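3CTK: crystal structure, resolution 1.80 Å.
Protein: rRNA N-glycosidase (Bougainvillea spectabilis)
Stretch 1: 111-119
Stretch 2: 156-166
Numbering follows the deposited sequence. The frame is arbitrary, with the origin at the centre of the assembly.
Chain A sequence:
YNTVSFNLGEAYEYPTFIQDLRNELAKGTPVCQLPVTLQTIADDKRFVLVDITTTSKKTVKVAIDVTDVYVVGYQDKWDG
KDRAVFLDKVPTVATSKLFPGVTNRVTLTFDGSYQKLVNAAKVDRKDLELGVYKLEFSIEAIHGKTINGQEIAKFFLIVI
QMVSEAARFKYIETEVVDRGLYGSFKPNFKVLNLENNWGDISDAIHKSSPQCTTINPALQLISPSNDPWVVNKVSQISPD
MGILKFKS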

# COMPACT_ATOMS: atom_id res chain seq x y z
N ASP A 111 -11.13 7.24 7.95
CA ASP A 111 -11.00 6.39 6.77
C ASP A 111 -9.53 6.28 6.35
O ASP A 111 -8.65 6.85 7.01
CB ASP A 111 -11.87 6.92 5.62
CG ASP A 111 -11.39 8.25 5.06
OD1 ASP A 111 -12.23 8.97 4.48
OD2 ASP A 111 -10.19 8.56 5.17
N GLY A 112 -9.28 5.57 5.26
CA GLY A 112 -7.91 5.37 4.81
C GLY A 112 -7.25 6.41 3.92
O GLY A 112 -6.15 6.18 3.43
N SER A 113 -7.90 7.55 3.71
CA SER A 113 -7.30 8.59 2.88
C SER A 113 -6.12 9.17 3.64
O SER A 113 -6.11 9.18 4.87
CB SER A 113 -8.32 9.69 2.56
OG SER A 113 -8.77 10.33 3.74
N TYR A 114 -5.10 9.65 2.93
CA TYR A 114 -3.95 10.20 3.64
C TYR A 114 -4.31 11.40 4.51
O TYR A 114 -3.73 11.60 5.57
CB TYR A 114 -2.85 10.59 2.65
CG TYR A 114 -2.04 9.41 2.15
CD1 TYR A 114 -1.48 8.50 3.05
CD2 TYR A 114 -1.84 9.20 0.79
CE1 TYR A 114 -0.72 7.42 2.60
CE2 TYR A 114 -1.08 8.12 0.33
CZ TYR A 114 -0.53 7.24 1.24
OH TYR A 114 0.21 6.17 0.79
N GLN A 115 -5.28 12.20 4.07
CA GLN A 115 -5.66 13.38 4.85
C GLN A 115 -6.24 13.00 6.20
O GLN A 115 -5.88 13.60 7.22
CB GLN A 115 -6.66 14.23 4.08
CG GLN A 115 -6.99 15.56 4.76
CD GLN A 115 -5.75 16.37 5.12
OE1 GLN A 115 -5.16 16.19 6.19
NE2 GLN A 115 -5.34 17.24 4.21
N LYS A 116 -7.12 12.01 6.22
CA LYS A 116 -7.74 11.60 7.48
C LYS A 116 -6.73 10.86 8.36
O LYS A 116 -6.76 11.01 9.59
CB LYS A 116 -8.95 10.71 7.21
CG LYS A 116 -10.05 11.39 6.41
CD LYS A 116 -10.56 12.64 7.13
CE LYS A 116 -11.64 13.33 6.31
NZ LYS A 116 -12.13 14.57 6.97
N LEU A 117 -5.85 10.09 7.75
CA LEU A 117 -4.84 9.35 8.50
C LEU A 117 -3.83 10.28 9.18
O LEU A 117 -3.48 10.08 10.34
CB LEU A 117 -4.09 8.36 7.60
CG LEU A 117 -4.85 7.11 7.16
CD1 LEU A 117 -4.00 6.33 6.16
CD2 LEU A 117 -5.16 6.24 8.38
N VAL A 118 -3.34 11.28 8.45
CA VAL A 118 -2.36 12.19 9.04
C VAL A 118 -3.01 13.02 10.15
O VAL A 118 -2.36 13.35 11.15
CB VAL A 118 -1.73 13.14 7.99
CG1 VAL A 118 -1.01 12.33 6.92
CG2 VAL A 118 -2.79 14.03 7.37
N ASN A 119 -4.28 13.35 9.98
CA ASN A 119 -4.99 14.13 11.00
C ASN A 119 -5.14 13.33 12.29
O ASN A 119 -5.10 13.89 13.39
CB ASN A 119 -6.38 14.54 10.50
CG ASN A 119 -6.33 15.71 9.53
OD1 ASN A 119 -5.27 16.29 9.30
ND2 ASN A 119 -7.49 16.08 8.98
N PHE A 156 -0.96 2.49 9.95
CA PHE A 156 -1.50 2.49 8.60
C PHE A 156 -0.63 3.32 7.65
O PHE A 156 -0.34 2.89 6.54
CB PHE A 156 -2.94 3.02 8.57
CG PHE A 156 -3.97 1.97 8.92
CD1 PHE A 156 -4.81 2.13 10.02
CD2 PHE A 156 -4.11 0.83 8.14
CE1 PHE A 156 -5.76 1.17 10.34
CE2 PHE A 156 -5.06 -0.14 8.45
CZ PHE A 156 -5.89 0.03 9.55
N LEU A 157 -0.21 4.50 8.09
CA LEU A 157 0.62 5.35 7.24
C LEU A 157 1.90 4.63 6.83
O LEU A 157 2.32 4.71 5.67
CB LEU A 157 0.97 6.66 7.97
CG LEU A 157 -0.20 7.64 8.10
CD1 LEU A 157 0.17 8.80 9.02
CD2 LEU A 157 -0.58 8.14 6.72
N ILE A 158 2.52 3.93 7.77
CA ILE A 158 3.76 3.23 7.48
C ILE A 158 3.54 2.01 6.58
O ILE A 158 4.21 1.87 5.55
CB ILE A 158 4.48 2.79 8.78
CG1 ILE A 158 4.84 4.04 9.60
CG2 ILE A 158 5.73 1.98 8.46
CD1 ILE A 158 5.39 3.74 10.99
N VAL A 159 2.59 1.15 6.94
CA VAL A 159 2.35 -0.05 6.15
C VAL A 159 1.80 0.22 4.75
O VAL A 159 2.14 -0.47 3.80
CB VAL A 159 1.42 -1.04 6.91
CG1 VAL A 159 -0.04 -0.64 6.74
CG2 VAL A 159 1.66 -2.46 6.41
N ILE A 160 0.95 1.24 4.62
CA ILE A 160 0.38 1.55 3.31
C ILE A 160 1.49 1.96 2.33
O ILE A 160 1.49 1.54 1.17
CB ILE A 160 -0.66 2.70 3.40
CG1 ILE A 160 -1.94 2.17 4.07
CG2 ILE A 160 -0.96 3.24 2.02
CD1 ILE A 160 -2.97 3.24 4.39
N GLN A 161 2.44 2.76 2.80
CA GLN A 161 3.52 3.19 1.93
C GLN A 161 4.54 2.09 1.64
O GLN A 161 5.02 1.96 0.51
CB GLN A 161 4.22 4.41 2.53
CG GLN A 161 3.28 5.58 2.80
CD GLN A 161 4.03 6.81 3.26
OE1 GLN A 161 4.67 7.49 2.46
NE2 GLN A 161 3.97 7.09 4.56
N MET A 162 4.88 1.29 2.65
CA MET A 162 5.86 0.22 2.47
C MET A 162 5.32 -0.99 1.71
O MET A 162 6.10 -1.77 1.16
CB MET A 162 6.41 -0.24 3.82
CG MET A 162 7.28 0.80 4.51
SD MET A 162 8.00 0.18 6.05
CE MET A 162 9.20 -1.02 5.43
N VAL A 163 4.00 -1.16 1.69
CA VAL A 163 3.42 -2.30 0.99
C VAL A 163 2.61 -1.93 -0.25
O VAL A 163 3.00 -2.28 -1.37
CB VAL A 163 2.52 -3.13 1.94
CG1 VAL A 163 1.96 -4.34 1.19
CG2 VAL A 163 3.33 -3.60 3.16
N SER A 164 1.50 -1.23 -0.06
CA SER A 164 0.66 -0.84 -1.19
C SER A 164 1.35 0.06 -2.21
O SER A 164 1.34 -0.23 -3.41
CB SER A 164 -0.61 -0.13 -0.70
OG SER A 164 -1.41 -1.00 0.07
N GLU A 165 1.94 1.15 -1.74
CA GLU A 165 2.61 2.08 -2.65
C GLU A 165 3.83 1.46 -3.32
O GLU A 165 4.13 1.76 -4.48
CB GLU A 165 3.00 3.37 -1.91
CG GLU A 165 1.83 4.07 -1.21
CD GLU A 165 0.83 4.71 -2.17
OE1 GLU A 165 0.84 4.37 -3.37
OE2 GLU A 165 0.02 5.54 -1.71
N ALA A 166 4.54 0.60 -2.59
CA ALA A 166 5.71 -0.08 -3.14
C ALA A 166 5.28 -1.05 -4.24
O ALA A 166 5.99 -1.23 -5.23
CB ALA A 166 6.45 -0.82 -2.03

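The contact joins the first turns of one helix, residues 114-119, to a second helix, 156-166; touching residues are at least 39 positions apart in sequence. Their axes come within 10.8 Å, and their directions differ by 140°, so the pair runs roughly antiparallel but clearly splayed. Leu117 and Leu157 mark the register, with their CA atoms 6.9 Å apart. At such an axis spacing the gap is filled by large side chains, and together the two stretches bury 366 Å².

Apolar packing supplies most of the touching pairs, and Leu117 and Leu157 share its centre. The CA-to-CB bond of Leu117 points toward the second helix, and its atoms meet three residues there: CB of Leu117 lies 3.6 Å from CD2 of Leu157, CD1 of Leu117 lies 3.7 Å from CD1 of Ile160, and CD2 of Leu117 lies 3.9 Å from CB of Phe156. The Phe156 side chain starts toward the first helix, but its end leads away, so the contact is made close to its backbone. Leu157 differs: its CA-to-CB bond points sideways, yet with chi1 m and chi2 t its end comes nearer. Its CD2 is shared widely, also reaching CD1 of Tyr114 at 3.8 Å and CG1 of Val118 at 4.2 Å.

Tyr114 combines packing with polarity. It leaves its helix sideways, but the ring is long enough to sit as a knob among Leu157, Ile160, Gln161 and Glu165. Leu157 CD2 lies at the ring edge, and CZ of Tyr114 is 4.1 Å from CG2 of Ile160. At the tip, Tyr114 OH donates a hydrogen bond to OE2 of Glu165, 2.6 Å away, the sole hydrogen bond between the stretches. OE2 lies near the ring plane, where the phenol hydroxyl can address it. The other oxygen, Glu165 OE1, is bonded just outside these stretches. Two rules follow: a side chain that leaves sideways can still fill an interface if its end turns in, and a buried acid is best given partners for both oxygens.

Local bonds shape each partner. Ser113 caps the first helix: Lys116 N donates a weak bond to Ser113 OG, 3.4 Å away. That same Ser113 OG donates to OD2 of Asp111 at 2.7 Å, while Ser113 N donates to Asp111 OD2 at 2.9 Å, so one carboxylate oxygen braces the turn leading into the helix. In the second helix, a wider pi-type turn spans 160-165, where Glu165 N bonds to Ile160 O at 3.0 Å. Glu165, at the end of that turn, points toward the first helix and meets the tyrosine.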